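Local coordinates for protein Thf1 (PDB 5MJR) that associates with the FtsH protease complex involved in photosystem II repair and may take part in photosynthetic membrane biogenesis, at residues A[39-42]-A[43-47]; A[48-51]-A[52-55]; A[92-95]-A[96-100]. All coordinates share one frame; numbering follows the deposited sequence.

Interaction 1 (A[39-42]-A[43-47]); sequences IHSI and YRRFI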
ATOM      1  N   ILE A  39       6.765   9.799  19.717  1.00 11.64           N
ATOM      2  CA  ILE A  39       7.259   9.356  18.394  1.00 10.87           C
ATOM      3  C   ILE A  39       8.334  10.344  17.913  1.00 12.60           C
ATOM      4  O   ILE A  39       8.104  11.563  17.876  1.00 12.90           O
ATOM      5  CB  ILE A  39       6.132   9.352  17.323  1.00 11.07           C
ATOM      6  CG1 ILE A  39       4.986   8.429  17.782  1.00 12.28           C
ATOM      7  CG2 ILE A  39       6.682   8.941  15.955  1.00 12.84           C
ATOM      8  CD1 ILE A  39       3.757   8.568  16.911  1.00 14.84           C
ATOM      9  N   HIS A  40       9.506   9.832  17.539  1.00 10.46           N
ATOM     10  CA  HIS A  40      10.551  10.726  17.082  1.00 10.74           C
ATOM     11  C   HIS A  40      10.132  11.587  15.941  1.00 10.84           C
ATOM     12  O   HIS A  40       9.390  11.104  15.042  1.00 11.38           O
ATOM     13  CB  HIS A  40      11.795   9.899  16.692  1.00 11.65           C
ATOM     14  CG  HIS A  40      13.004  10.697  16.525  1.00 11.21           C
ATOM     15  ND1 HIS A  40      13.318  11.328  15.361  1.00 13.66           N
ATOM     16  CD2 HIS A  40      13.993  11.010  17.429  1.00 12.60           C
ATOM     17  CE1 HIS A  40      14.398  12.081  15.564  1.00 13.81           C
ATOM     18  NE2 HIS A  40      14.825  11.870  16.810  1.00 14.24           N
ATOM     19  N   SER A  41      10.564  12.823  15.860  1.00 11.49           N
ATOM     20  CA  SER A  41      10.250  13.720  14.737  1.00 12.26           C
ATOM     21  C   SER A  41      10.440  13.172  13.343  1.00 10.63           C
ATOM     22  O   SER A  41       9.669  13.479  12.464  1.00 13.31           O
ATOM     23  CB  SER A  41      10.997  15.087  14.864  1.00 18.73           C
ATOM     24  OG  SER A  41      12.335  14.875  14.969  1.00 20.43           O
ATOM     25  N   ILE A  42      11.485  12.364  13.163  1.00 10.84           N
ATOM     26  CA  ILE A  42      11.681  11.783  11.823  1.00 10.68           C
ATOM     27  C   ILE A  42      10.415  11.013  11.406  1.00 10.35           C
ATOM     28  O   ILE A  42       9.967  11.117  10.230  1.00 13.43           O
ATOM     29  CB  ILE A  42      12.903  10.862  11.859  1.00 12.21           C
ATOM     30  CG1 ILE A  42      14.200  11.598  12.010  1.00 13.64           C
ATOM     31  CG2 ILE A  42      12.954  10.004  10.608  1.00 13.15           C
ATOM     32  CD1 ILE A  42      15.391  10.729  12.358  1.00 15.06           C
ATOM     33  N   TYR A  43       9.893  10.234  12.339  1.00 10.34           N
ATOM     34  CA  TYR A  43       8.768   9.350  12.057  1.00 10.60           C
ATOM     35  C   TYR A  43       7.428  10.060  12.133  1.00 10.49           C
ATOM     36  O   TYR A  43       6.544   9.762  11.337  1.00 12.50           O
ATOM     37  CB  TYR A  43       8.837   8.163  13.011  1.00 11.27           C
ATOM     38  CG  TYR A  43       9.977   7.269  12.651  1.00 10.28           C
ATOM     39  CD1 TYR A  43       9.895   6.389  11.576  1.00 10.75           C
ATOM     40  CD2 TYR A  43      11.201   7.311  13.285  1.00 12.07           C
ATOM     41  CE1 TYR A  43      10.927   5.569  11.206  1.00 11.67           C
ATOM     42  CE2 TYR A  43      12.269   6.537  12.927  1.00 13.17           C
ATOM     43  CZ  TYR A  43      12.143   5.649  11.896  1.00 12.62           C
ATOM     44  OH  TYR A  43      13.162   4.874  11.489  1.00 12.88           O
ATOM     45  N   ARG A  44       7.318  11.088  12.968  1.00 10.91           N
ATOM     46  CA  ARG A  44       6.069  11.909  12.961  1.00 12.14           C
ATOM     47  C   ARG A  44       5.886  12.501  11.576  1.00 11.19           C
ATOM     48  O   ARG A  44       4.724  12.564  11.096  1.00 12.16           O
ATOM     49  CB  ARG A  44       6.116  12.994  14.013  1.00 15.09           C
ATOM     50  CG  ARG A  44       6.023  12.445  15.398  1.00 17.59           C
ATOM     51  CD  ARG A  44       5.588  13.429  16.511  1.00 18.93           C
ATOM     52  NE  ARG A  44       6.149  14.799  16.377  1.00 26.71           N
ATOM     53  CZ  ARG A  44       7.296  15.226  16.916  1.00 28.50           C
ATOM     54  NH1 ARG A  44       8.110  14.435  17.595  1.00 25.66           N
ATOM     55  NH2 ARG A  44       7.723  16.484  16.745  1.00 34.70           N
ATOM     56  N   ARG A  45       6.961  12.932  10.888  1.00 10.94           N
ATOM     57  CA  ARG A  45       6.795  13.489   9.590  1.00 11.99           C
ATOM     58  C   ARG A  45       6.180  12.443   8.594  1.00 11.12           C
ATOM     59  O   ARG A  45       5.238  12.719   7.863  1.00 12.54           O
ATOM     60  CB  ARG A  45       8.108  14.024   9.020  1.00 14.09           C
ATOM     61  CG  ARG A  45       8.689  15.219   9.681  1.00 23.36           C
ATOM     62  CD  ARG A  45       9.839  15.949   8.938  1.00 30.80           C
ATOM     63  NE  ARG A  45      11.137  15.218   8.971  1.00 29.71           N
ATOM     64  CZ  ARG A  45      12.013  15.254  10.011  1.00 38.87           C
ATOM     65  NH1 ARG A  45      11.763  15.977  11.124  1.00 43.20           N
ATOM     66  NH2 ARG A  45      13.193  14.609   9.947  1.00 34.60           N
ATOM     67  N   PHE A  46       6.711  11.205   8.597  1.00 10.97           N
ATOM     68  CA  PHE A  46       6.241  10.152   7.696  1.00 11.89           C
ATOM     69  C   PHE A  46       4.819   9.741   8.060  1.00 10.95           C
ATOM     70  O   PHE A  46       3.942   9.560   7.174  1.00 10.95           O
ATOM     71  CB  PHE A  46       7.228   8.990   7.703  1.00 12.73           C
ATOM     72  CG  PHE A  46       8.418   9.167   6.801  1.00 18.67           C
ATOM     73  CD1 PHE A  46       9.445   9.995   7.106  1.00 18.15           C
ATOM     74  CD2 PHE A  46       8.463   8.449   5.621  1.00 21.52           C
ATOM     75  CE1 PHE A  46      10.536  10.216   6.215  1.00 20.68           C
ATOM     76  CE2 PHE A  46       9.532   8.545   4.761  1.00 24.48           C
ATOM     77  CZ  PHE A  46      10.591   9.473   5.052  1.00 23.11           C
ATOM     78  N   ILE A  47       4.535   9.584   9.357  1.00  9.63           N
ATOM     79  CA  ILE A  47       3.223   9.154   9.798  1.00  9.39           C
ATOM     80  C   ILE A  47       2.174  10.194   9.486  1.00  9.81           C
ATOM     81  O   ILE A  47       1.083   9.871   8.947  1.00 10.48           O
ATOM     82  CB  ILE A  47       3.226   8.768  11.285  1.00 10.93           C
ATOM     83  CG1 ILE A  47       4.104   7.542  11.522  1.00 12.36           C
ATOM     84  CG2 ILE A  47       1.823   8.562  11.806  1.00 13.43           C
ATOM     85  CD1 ILE A  47       4.552   7.420  12.968  1.00 15.66           C
TER
HETATM   86  O   HOH W   1      14.038  15.306  12.873  1.00 23.61           O
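The N-terminal end of helix 41-58 is built here, with H40 as its N-cap and R44 folded back to I39. H40 O accepts from R44 N at 2.9 Å, an i to i+4 bond that begins the helical pattern, and the imidazole of H40 caps the turn: H40 ND1 accepts from I42 N at 3.0 Å with an angle of 168° at the hydrogen, although that donor is tilted from the ring plane. R44, in the first turn, reaches back past the cap. A bend at chi3 (-39°) swings its guanidinium round so that R44 NH1 donates to I39 O, which lies in the guanidinium plane, at 2.9 Å; one face of the group lies over S41 CA. The aliphatic part of R44 is used too, CG lying 3.6 Å from I39 CG2. That methyl also meets Y43 CB at 3.7 Å, and the I39 and I47 side chains approach tip to tip, I39 CG2 to I47 CD1 at 4.0 Å, on the inner side, where F31 of helix 24-34 touches both. Toward the outer side, the R45 guanidinium lays one face over S41 O and I42 CA, while at its edge NH1 donates to a water that lies 2.7 Å from S41 OG. The Y43 ring, with I42 CG2 over one face, meets Y84 edge-to-face. A side-chain acceptor on the residue just before a helix, taking a backbone N-H of the first turn, is the defining feature of an N-cap; here the acceptor is an imidazole nitrogen.

Interaction 2 (A[48-51]-A[52-55]); sequences EELL and VEIH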
ATOM      1  N   GLU A  48       2.461  11.472   9.746  1.00 11.19           N
ATOM      2  CA  GLU A  48       1.482  12.504   9.428  1.00 11.24           C
ATOM      3  C   GLU A  48       1.267  12.618   7.889  1.00 10.62           C
ATOM      4  O   GLU A  48       0.134  12.888   7.467  1.00 11.75           O
ATOM      5  CB  GLU A  48       1.842  13.845  10.083  1.00 11.68           C
ATOM      6  CG  GLU A  48       1.725  13.813  11.620  1.00 11.88           C
ATOM      7  CD  GLU A  48       1.851  15.178  12.299  1.00 14.11           C
ATOM      8  OE1 GLU A  48       1.934  16.206  11.580  1.00 18.42           O
ATOM      9  OE2 GLU A  48       1.943  15.116  13.576  1.00 17.74           O
ATOM     10  N   GLU A  49       2.350  12.460   7.086  1.00 10.26           N
ATOM     11  CA  GLU A  49       2.173  12.491   5.640  1.00 12.94           C
ATOM     12  C   GLU A  49       1.209  11.324   5.234  1.00 10.04           C
ATOM     13  O   GLU A  49       0.333  11.556   4.384  1.00 11.26           O
ATOM     14  CB  GLU A  49       3.512  12.361   4.921  1.00 15.93           C
ATOM     15  CG  GLU A  49       4.339  13.622   4.810  1.00 22.82           C
ATOM     16  CD  GLU A  49       5.571  13.504   3.893  1.00 37.11           C
ATOM     17  OE1 GLU A  49       5.608  12.580   3.048  1.00 39.83           O
ATOM     18  OE2 GLU A  49       6.462  14.386   4.072  1.00 47.05           O
ATOM     19  N   LEU A  50       1.364  10.171   5.784  1.00 10.19           N
ATOM     20  CA  LEU A  50       0.504   9.013   5.464  1.00 10.02           C
ATOM     21  C   LEU A  50      -0.943   9.309   5.915  1.00  9.27           C
ATOM     22  O   LEU A  50      -1.904   8.981   5.218  1.00 10.49           O
ATOM     23  CB  LEU A  50       1.077   7.722   6.022  1.00 11.24           C
ATOM     24  CG  LEU A  50       0.374   6.446   5.596  1.00 10.78           C
ATOM     25  CD1 LEU A  50       0.301   6.248   4.069  1.00 12.78           C
ATOM     26  CD2 LEU A  50       1.002   5.287   6.295  1.00 11.33           C
ATOM     27  N   LEU A  51      -1.063   9.877   7.147  1.00  9.27           N
ATOM     28  CA  LEU A  51      -2.427  10.185   7.649  1.00  9.54           C
ATOM     29  C   LEU A  51      -3.130  11.138   6.672  1.00  9.37           C
ATOM     30  O   LEU A  51      -4.334  10.964   6.401  1.00 10.24           O
ATOM     31  CB  LEU A  51      -2.337  10.855   9.067  1.00 11.99           C
ATOM     32  CG  LEU A  51      -2.041   9.917  10.213  1.00 12.67           C
ATOM     33  CD1 LEU A  51      -1.769  10.779  11.454  1.00 17.34           C
ATOM     34  CD2 LEU A  51      -3.238   9.004  10.560  1.00 13.73           C
ATOM     35  N   VAL A  52      -2.444  12.167   6.209  1.00  8.67           N
ATOM     36  CA  VAL A  52      -3.023  13.101   5.272  1.00  8.81           C
ATOM     37  C   VAL A  52      -3.408  12.415   3.938  1.00  9.43           C
ATOM     38  O   VAL A  52      -4.494  12.623   3.404  1.00 10.83           O
ATOM     39  CB  VAL A  52      -2.095  14.312   5.020  1.00  9.77           C
ATOM     40  CG1 VAL A  52      -2.563  15.187   3.881  1.00 13.05           C
ATOM     41  CG2 VAL A  52      -1.938  15.131   6.352  1.00 11.19           C
ATOM     42  N   GLU A  53      -2.443  11.629   3.429  1.00  9.25           N
ATOM     43  CA  GLU A  53      -2.658  10.955   2.134  1.00  9.97           C
ATOM     44  C   GLU A  53      -3.886  10.073   2.178  1.00  8.91           C
ATOM     45  O   GLU A  53      -4.719  10.150   1.237  1.00 10.42           O
ATOM     46  CB  GLU A  53      -1.364  10.140   1.816  1.00 11.26           C
ATOM     47  CG  GLU A  53      -1.427   9.447   0.488  1.00 13.21           C
ATOM     48  CD  GLU A  53      -0.175   8.680   0.166  1.00 15.14           C
ATOM     49  OE1 GLU A  53       0.597   8.334   1.118  1.00 15.85           O
ATOM     50  OE2 GLU A  53       0.059   8.373  -1.035  1.00 16.30           O
ATOM     51  N   ILE A  54      -4.077   9.279   3.200  1.00  9.18           N
ATOM     52  CA  ILE A  54      -5.214   8.389   3.291  1.00  8.92           C
ATOM     53  C   ILE A  54      -6.480   9.196   3.448  1.00  9.31           C
ATOM     54  O   ILE A  54      -7.498   8.905   2.883  1.00 11.24           O
ATOM     55  CB  ILE A  54      -5.020   7.360   4.426  1.00  8.50           C
ATOM     56  CG1 ILE A  54      -3.824   6.441   4.133  1.00  9.79           C
ATOM     57  CG2 ILE A  54      -6.298   6.614   4.673  1.00 10.47           C
ATOM     58  CD1 ILE A  54      -3.423   5.558   5.247  1.00 10.99           C
ATOM     59  N   HIS A  55      -6.414  10.268   4.315  1.00  9.80           N
ATOM     60  CA  HIS A  55      -7.625  11.062   4.560  1.00  9.43           C
ATOM     61  C   HIS A  55      -8.115  11.635   3.196  1.00 10.20           C
ATOM     62  O   HIS A  55      -9.298  11.639   2.897  1.00 12.28           O
ATOM     63  CB  HIS A  55      -7.270  12.173   5.549  1.00 11.19           C
ATOM     64  CG  HIS A  55      -8.416  13.019   5.867  1.00 11.29           C
ATOM     65  ND1 HIS A  55      -9.107  12.912   7.063  1.00 15.04           N
ATOM     66  CD2 HIS A  55      -8.983  14.024   5.162  1.00 13.76           C
ATOM     67  CE1 HIS A  55     -10.080  13.817   7.041  1.00 14.56           C
ATOM     68  NE2 HIS A  55     -10.061  14.490   5.886  1.00 13.77           N
TER
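L50 and I54, one turn apart on helix 41-58, meet along the buried side of the helix, and the I54 side chain can be followed outward from its backbone. I54 CB lies 3.6 Å from L50 O, the same oxygen that accepts I54 N in the helical bond, at 3.0 Å and 168°. The next atom, CG1, is anti to the carbonyl carbon (chi1 -64°) and therefore runs back over the preceding turn, 3.4 Å from L50 O. At the tip, CD1 reaches L50 CG at 3.9 Å, where the two side chains cross obliquely; V73 of helix 67-80 and M103 are further neighbours of I54. With an alanine in its place, CG1 and CD1 are gone, and L50 CG would probably be left facing a gap beside V73 and M103. L50 also touches a polar neighbour: its CD1 stands 3.6 Å from E53 OE1, a van der Waals approach to a carboxylate that forms a salt bridge with R150, which probably balances its charge. The extended E53 chain, with CG anti to the backbone N (chi1 -178°), brings OE1 beside L50 CD1.

On other sides of the helix the partners change. V52 CG2 packs against E48 O at 3.3 Å, and E48 itself turns to K28 and Y32 of helix 24-34, in a salt bridge and a hydrogen bond. H55 ND1 is bonded to T27 OG1 of the same helix. The chemistry therefore implies a division of labour: L50 and I54 pack their apolar branches together across one turn, while the polar ends of E48, E53 and H55 find their partners elsewhere in the chain.

Interaction 3 (A[92-95]-A[96-100]); sequences RIFH and ALCVA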
ATOM      1  N   ARG A  92       1.216  -0.719  17.710  1.00 12.85           N
ATOM      2  CA  ARG A  92       0.279   0.211  18.288  1.00 11.94           C
ATOM      3  C   ARG A  92       0.139   1.433  17.421  1.00 11.15           C
ATOM      4  O   ARG A  92      -0.961   1.999  17.282  1.00 10.78           O
ATOM      5  CB  ARG A  92       0.818   0.733  19.696  1.00 16.25           C
ATOM      6  CG  ARG A  92       0.655  -0.280  20.753  1.00 22.79           C
ATOM      7  CD  ARG A  92       1.455   0.165  21.986  1.00 28.80           C
ATOM      8  NE  ARG A  92       1.252  -0.626  23.197  1.00 39.20           N
ATOM      9  CZ  ARG A  92       2.170  -1.340  23.846  1.00 63.84           C
ATOM     10  NH1 ARG A  92       3.449  -1.446  23.416  1.00 69.46           N
ATOM     11  NH2 ARG A  92       1.805  -1.991  24.963  1.00 82.41           N
ATOM     12  N   ILE A  93       1.195   1.886  16.804  1.00  9.42           N
ATOM     13  CA  ILE A  93       1.128   3.004  15.893  1.00  8.31           C
ATOM     14  C   ILE A  93       0.243   2.666  14.637  1.00  8.40           C
ATOM     15  O   ILE A  93      -0.549   3.488  14.206  1.00  8.77           O
ATOM     16  CB  ILE A  93       2.541   3.492  15.434  1.00  8.48           C
ATOM     17  CG1 ILE A  93       3.255   4.127  16.663  1.00 10.48           C
ATOM     18  CG2 ILE A  93       2.487   4.408  14.263  1.00 10.35           C
ATOM     19  CD1 ILE A  93       4.689   4.421  16.467  1.00 11.86           C
ATOM     20  N   PHE A  94       0.453   1.446  14.077  1.00  8.42           N
ATOM     21  CA  PHE A  94      -0.380   1.043  12.948  1.00  8.50           C
ATOM     22  C   PHE A  94      -1.892   1.001  13.312  1.00  8.32           C
ATOM     23  O   PHE A  94      -2.729   1.476  12.563  1.00  9.16           O
ATOM     24  CB  PHE A  94       0.074  -0.270  12.402  1.00  9.91           C
ATOM     25  CG  PHE A  94      -0.670  -0.664  11.158  1.00 10.05           C
ATOM     26  CD1 PHE A  94      -0.346  -0.041   9.975  1.00 11.70           C
ATOM     27  CD2 PHE A  94      -1.668  -1.633  11.198  1.00 10.06           C
ATOM     28  CE1 PHE A  94      -1.051  -0.343   8.771  1.00 13.01           C
ATOM     29  CE2 PHE A  94      -2.365  -1.973  10.040  1.00 11.83           C
ATOM     30  CZ  PHE A  94      -2.030  -1.276   8.837  1.00 12.21           C
ATOM     31  N   HIS A  95      -2.156   0.482  14.508  1.00  8.77           N
ATOM     32  CA  HIS A  95      -3.524   0.407  14.988  1.00  9.08           C
ATOM     33  C   HIS A  95      -4.114   1.817  15.014  1.00  8.70           C
ATOM     34  O   HIS A  95      -5.221   2.087  14.548  1.00 10.44           O
ATOM     35  CB  HIS A  95      -3.553  -0.312  16.325  1.00 11.07           C
ATOM     36  CG  HIS A  95      -4.947  -0.299  16.956  1.00 20.70           C
ATOM     37  ND1 HIS A  95      -5.421   0.836  17.652  1.00 28.13           N
ATOM     38  CD2 HIS A  95      -5.867  -1.284  17.123  1.00 31.90           C
ATOM     39  CE1 HIS A  95      -6.620   0.595  18.149  1.00 24.12           C
ATOM     40  NE2 HIS A  95      -6.938  -0.655  17.742  1.00 24.35           N
ATOM     41  N   ALA A  96      -3.365   2.722  15.651  1.00  8.67           N
ATOM     42  CA  ALA A  96      -3.804   4.105  15.801  1.00  9.10           C
ATOM     43  C   ALA A  96      -4.036   4.813  14.474  1.00  8.82           C
ATOM     44  O   ALA A  96      -5.014   5.572  14.265  1.00  9.82           O
ATOM     45  CB  ALA A  96      -2.860   4.870  16.704  1.00 10.04           C
ATOM     46  N   LEU A  97      -3.121   4.568  13.538  1.00  9.16           N
ATOM     47  CA  LEU A  97      -3.209   5.153  12.207  1.00 10.40           C
ATOM     48  C   LEU A  97      -4.523   4.664  11.552  1.00  8.88           C
ATOM     49  O   LEU A  97      -5.274   5.475  11.013  1.00  9.26           O
ATOM     50  CB  LEU A  97      -1.996   4.680  11.377  1.00 12.82           C
ATOM     51  CG  LEU A  97      -1.987   5.291   9.934  1.00 17.77           C
ATOM     52  CD1 LEU A  97      -0.670   5.982   9.627  1.00 21.34           C
ATOM     53  CD2 LEU A  97      -1.991   4.131   9.061  1.00 28.86           C
ATOM     54  N   CYS A  98      -4.819   3.390  11.640  1.00  8.75           N
ATOM     55  CA  CYS A  98      -6.023   2.909  10.958  1.00  8.83           C
ATOM     56  C   CYS A  98      -7.301   3.415  11.593  1.00  9.58           C
ATOM     57  O   CYS A  98      -8.227   3.894  10.904  1.00 10.20           O
ATOM     58  CB  CYS A  98      -6.016   1.376  10.910  1.00  9.78           C
ATOM     59  SG  CYS A  98      -4.770   0.709   9.796  1.00 11.41           S
ATOM     60  N   VAL A  99      -7.373   3.349  12.938  1.00  8.86           N
ATOM     61  CA  VAL A  99      -8.601   3.809  13.582  1.00 10.43           C
ATOM     62  C   VAL A  99      -8.798   5.296  13.371  1.00 10.09           C
ATOM     63  O   VAL A  99      -9.959   5.746  13.201  1.00 11.37           O
ATOM     64  CB  VAL A  99      -8.728   3.363  15.042  1.00 12.87           C
ATOM     65  CG1 VAL A  99      -8.675   1.888  15.218  1.00 14.63           C
ATOM     66  CG2 VAL A  99      -7.782   3.982  15.924  1.00 18.53           C
ATOM     67  N   ALA A 100      -7.717   6.080  13.330  1.00  9.79           N
ATOM     68  CA  ALA A 100      -7.837   7.511  13.057  1.00  9.66           C
ATOM     69  C   ALA A 100      -8.440   7.814  11.671  1.00 10.11           C
ATOM     70  O   ALA A 100      -9.051   8.872  11.463  1.00 12.91           O
ATOM     71  CB  ALA A 100      -6.495   8.161  13.178  1.00 11.12           C
TER
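C98 SG sits over one face of the F94 ring, a sulfur-aromatic contact made within a single helix. The sulfur is 3.8 Å from the F94 ring centroid and 25° off the ring normal, displaced toward the rim, with F94 CZ its closest ring atom at 3.5 Å. Two first torsions bring the pair together: F94 CG is anti to its backbone N (chi1 -175°), whereas C98 SG lies beside its backbone N and anti to the carbonyl carbon, which turns it back toward the preceding turn. P105 of helix 105-113 touches both residues, and F77 of helix 67-80 meets the F94 ring edge-to-face, so the sulfur contact belongs to a cluster joining three helices.

Both this contact and a second one, between H95 and V99, ride on the i to i+4 bonding of helix 90-100, close to its C-terminal end. C98 N donates to F94 O at 3.0 Å, and V99 N to H95 O at the same length but straighter, 173° at the hydrogen. L97 N and A96 N complete the series with I93 O and R92 O. The four bonds hold each residue one turn from its partner, which is the spacing that both ring contacts need.

The second of these ring contacts is on the more exposed side. V99 CG1 lies over one face of the H95 imidazole as a CH-pi contact, 4.1 Å from the ring centroid, and its nearest ring atom is H95 CE1 at 3.8 Å. Like the sulfur, this methyl is offset toward the ring's rim. On another side of the helix the small A96 is met by F31 and A34 of helix 24-34, while L97 packs on L51 of helix 41-58.

Overall arrangement
Interactions 1 and 2 follow one another on helix 41-58, their centres 12 Å apart, whereas interaction 3 occupies helix 90-100 beside them. Packing joins the two helices: I47 CD1 of interaction 1 lies 3.9 Å from I93 CG2 of interaction 3, and L50 CD2 of interaction 2 lies 3.8 Å from L97 CD1. Interaction 1, at the helix start, is the farthest of the three from the chain centre and relies on capping, arginine and water bonds. Interaction 2, nearest the centre, combines aliphatic packing with charges paired to other helices. Interaction 3 is the most buried; its sulfur-ring contact is in the core, its methyl-imidazole contact nearer the surface. Helix 24-34 touches all three.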